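Long-range contact in NS1 (Human bocavirus, PDB 4KW3), which probably binds and nicks the viral replication origin through this N-terminal nuclease domain and unwinds DNA with its helicase, starting rolling-circle replication: residues 15-19 against 130-134. Coordinates in Å, arbitrary orientation, origin at the centre of the assembly. Residue numbers count along the deposited sequence, not the author numbering.
Sequences AFTYV and AKSSC
Residues 15-19 run as an extended strand of the sheet in this Rep-clan (HUH-type) origin-recognition/nickase domain, hydrogen-bonded between strands 114-122 and 185-191. Residues 130-134 bend over one face of that sheet through a type I turn from Lys131 to Cys134 (Cys134 N to Lys131 O, 3.2 Å), leading into helix 134-149. The CA atoms of Phe16 and Ala130 lie 7.1 Å apart, those of Tyr18 and Cys134 8.2 Å. Strand alternation points the CA-to-CB bonds of Phe16 and Tyr18 (both chi1 m, chi2 near 90°) toward residues 130-134; on the other side Thr17 faces helix 204-212 and Val19 touches the predicted metal ligands His115 and His117. Ala130, small enough to lie against a ring face, sets CB 3.5 Å from the Phe16 ring centroid, a CH-pi contact. Cys134 SG meets the Tyr18 ring at its edge, 3.8 Å from CE2, and the Tyr18 and Phe137 rings pair edge-to-face. Tyrosine fits because its hydroxyl spans the gap: Tyr18 OH donates a 2.6 Å hydrogen bond to Ala130 O.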
ATOM      1  N   ALA A  15      15.202 -10.020  -4.018  1.00 42.19           N
ATOM      2  CA  ALA A  15      14.023  -9.187  -3.751  1.00 41.48           C
ATOM      3  C   ALA A  15      13.213  -8.945  -5.017  1.00 43.97           C
ATOM      4  O   ALA A  15      13.764  -8.807  -6.111  1.00 40.37           O
ATOM      5  CB  ALA A  15      14.424  -7.835  -3.111  1.00 35.47           C
ATOM      6  N   PHE A  16      11.900  -8.864  -4.857  1.00 44.44           N
ATOM      7  CA  PHE A  16      11.013  -8.654  -5.990  1.00 41.72           C
ATOM      8  C   PHE A  16       9.988  -7.588  -5.650  1.00 36.35           C
ATOM      9  O   PHE A  16       9.656  -7.376  -4.477  1.00 35.71           O
ATOM     10  CB  PHE A  16      10.347  -9.980  -6.389  1.00 32.36           C
ATOM     11  CG  PHE A  16      11.335 -11.036  -6.765  1.00 40.72           C
ATOM     12  CD1 PHE A  16      11.888 -11.865  -5.790  1.00 39.06           C
ATOM     13  CD2 PHE A  16      11.764 -11.169  -8.095  1.00 35.46           C
ATOM     14  CE1 PHE A  16      12.841 -12.828  -6.134  1.00 45.28           C
ATOM     15  CE2 PHE A  16      12.710 -12.131  -8.447  1.00 40.80           C
ATOM     16  CZ  PHE A  16      13.245 -12.962  -7.464  1.00 46.05           C
ATOM     17  N   THR A  17       9.502  -6.908  -6.676  1.00 30.55           N
ATOM     18  CA  THR A  17       8.537  -5.833  -6.478  1.00 31.74           C
ATOM     19  C   THR A  17       7.245  -6.121  -7.239  1.00 39.66           C
ATOM     20  O   THR A  17       7.264  -6.452  -8.439  1.00 44.28           O
ATOM     21  CB  THR A  17       9.147  -4.474  -6.882  1.00 39.30           C
ATOM     22  OG1 THR A  17      10.325  -4.239  -6.094  1.00 36.20           O
ATOM     23  CG2 THR A  17       8.135  -3.306  -6.672  1.00 41.34           C
ATOM     24  N   TYR A  18       6.124  -6.040  -6.527  1.00 41.78           N
ATOM     25  CA  TYR A  18       4.811  -6.259  -7.143  1.00 38.37           C
ATOM     26  C   TYR A  18       3.931  -5.011  -7.063  1.00 41.31           C
ATOM     27  O   TYR A  18       4.093  -4.161  -6.172  1.00 39.65           O
ATOM     28  CB  TYR A  18       4.071  -7.405  -6.454  1.00 33.50           C
ATOM     29  CG  TYR A  18       4.751  -8.758  -6.523  1.00 40.47           C
ATOM     30  CD1 TYR A  18       5.709  -9.129  -5.586  1.00 36.71           C
ATOM     31  CD2 TYR A  18       4.408  -9.678  -7.506  1.00 39.43           C
ATOM     32  CE1 TYR A  18       6.308 -10.378  -5.629  1.00 35.95           C
ATOM     33  CE2 TYR A  18       5.009 -10.908  -7.568  1.00 40.79           C
ATOM     34  CZ  TYR A  18       5.963 -11.260  -6.628  1.00 41.34           C
ATOM     35  OH  TYR A  18       6.570 -12.507  -6.709  1.00 43.69           O
ATOM     36  N   VAL A  19       2.977  -4.919  -7.984  1.00 38.98           N
ATOM     37  CA  VAL A  19       1.938  -3.914  -7.878  1.00 34.62           C
ATOM     38  C   VAL A  19       0.575  -4.588  -7.819  1.00 38.50           C
ATOM     39  O   VAL A  19       0.184  -5.325  -8.732  1.00 40.39           O
ATOM     40  CB  VAL A  19       1.954  -2.897  -9.038  1.00 43.30           C
ATOM     41  CG1 VAL A  19       0.780  -1.910  -8.862  1.00 35.21           C
ATOM     42  CG2 VAL A  19       3.251  -2.142  -9.043  1.00 43.92           C
ATOM     43  N   ALA A 130       8.975 -16.098  -8.789  1.00 47.73           N
ATOM     44  CA  ALA A 130       8.386 -14.799  -8.449  1.00 43.41           C
ATOM     45  C   ALA A 130       7.233 -14.332  -9.349  1.00 42.16           C
ATOM     46  O   ALA A 130       6.203 -13.895  -8.843  1.00 46.26           O
ATOM     47  CB  ALA A 130       9.467 -13.720  -8.357  1.00 36.72           C
ATOM     48  N   LYS A 131       7.400 -14.405 -10.662  1.00 37.23           N
ATOM     49  CA  LYS A 131       6.338 -13.979 -11.573  1.00 47.43           C
ATOM     50  C   LYS A 131       5.113 -14.886 -11.476  1.00 47.22           C
ATOM     51  O   LYS A 131       3.972 -14.414 -11.458  1.00 57.31           O
ATOM     52  CB  LYS A 131       6.829 -13.910 -13.029  1.00 49.40           C
ATOM     53  CG  LYS A 131       5.766 -13.370 -13.965  1.00 51.25           C
ATOM     54  CD  LYS A 131       6.291 -12.935 -15.302  1.00 58.87           C
ATOM     55  CE  LYS A 131       5.129 -12.427 -16.159  1.00 69.14           C
ATOM     56  NZ  LYS A 131       5.543 -12.065 -17.544  1.00 82.26           N
ATOM     57  N   SER A 132       5.353 -16.187 -11.420  1.00 41.96           N
ATOM     58  CA  SER A 132       4.273 -17.176 -11.419  1.00 52.01           C
ATOM     59  C   SER A 132       3.470 -17.144 -10.115  1.00 49.99           C
ATOM     60  O   SER A 132       2.359 -17.683 -10.042  1.00 50.62           O
ATOM     61  CB  SER A 132       4.830 -18.583 -11.662  1.00 42.77           C
ATOM     62  OG  SER A 132       5.580 -19.033 -10.543  1.00 72.03           O
ATOM     63  N   SER A 133       4.024 -16.494  -9.092  1.00 44.27           N
ATOM     64  CA  SER A 133       3.352 -16.438  -7.807  1.00 39.00           C
ATOM     65  C   SER A 133       2.335 -15.323  -7.749  1.00 51.45           C
ATOM     66  O   SER A 133       1.669 -15.174  -6.737  1.00 46.58           O
ATOM     67  CB  SER A 133       4.336 -16.300  -6.656  1.00 43.27           C
ATOM     68  OG  SER A 133       5.190 -17.417  -6.619  1.00 51.96           O
ATOM     69  N   CYS A 134       2.227 -14.542  -8.822  1.00 37.55           N
ATOM     70  CA  CYS A 134       1.268 -13.449  -8.873  1.00 43.09           C
ATOM     71  C   CYS A 134      -0.173 -13.814  -8.478  1.00 46.22           C
ATOM     72  O   CYS A 134      -0.769 -13.138  -7.651  1.00 51.89           O
ATOM     73  CB  CYS A 134       1.273 -12.754 -10.237  1.00 36.56           C
ATOM     74  SG  CYS A 134       2.581 -11.545 -10.430  1.00 42.60           S
TER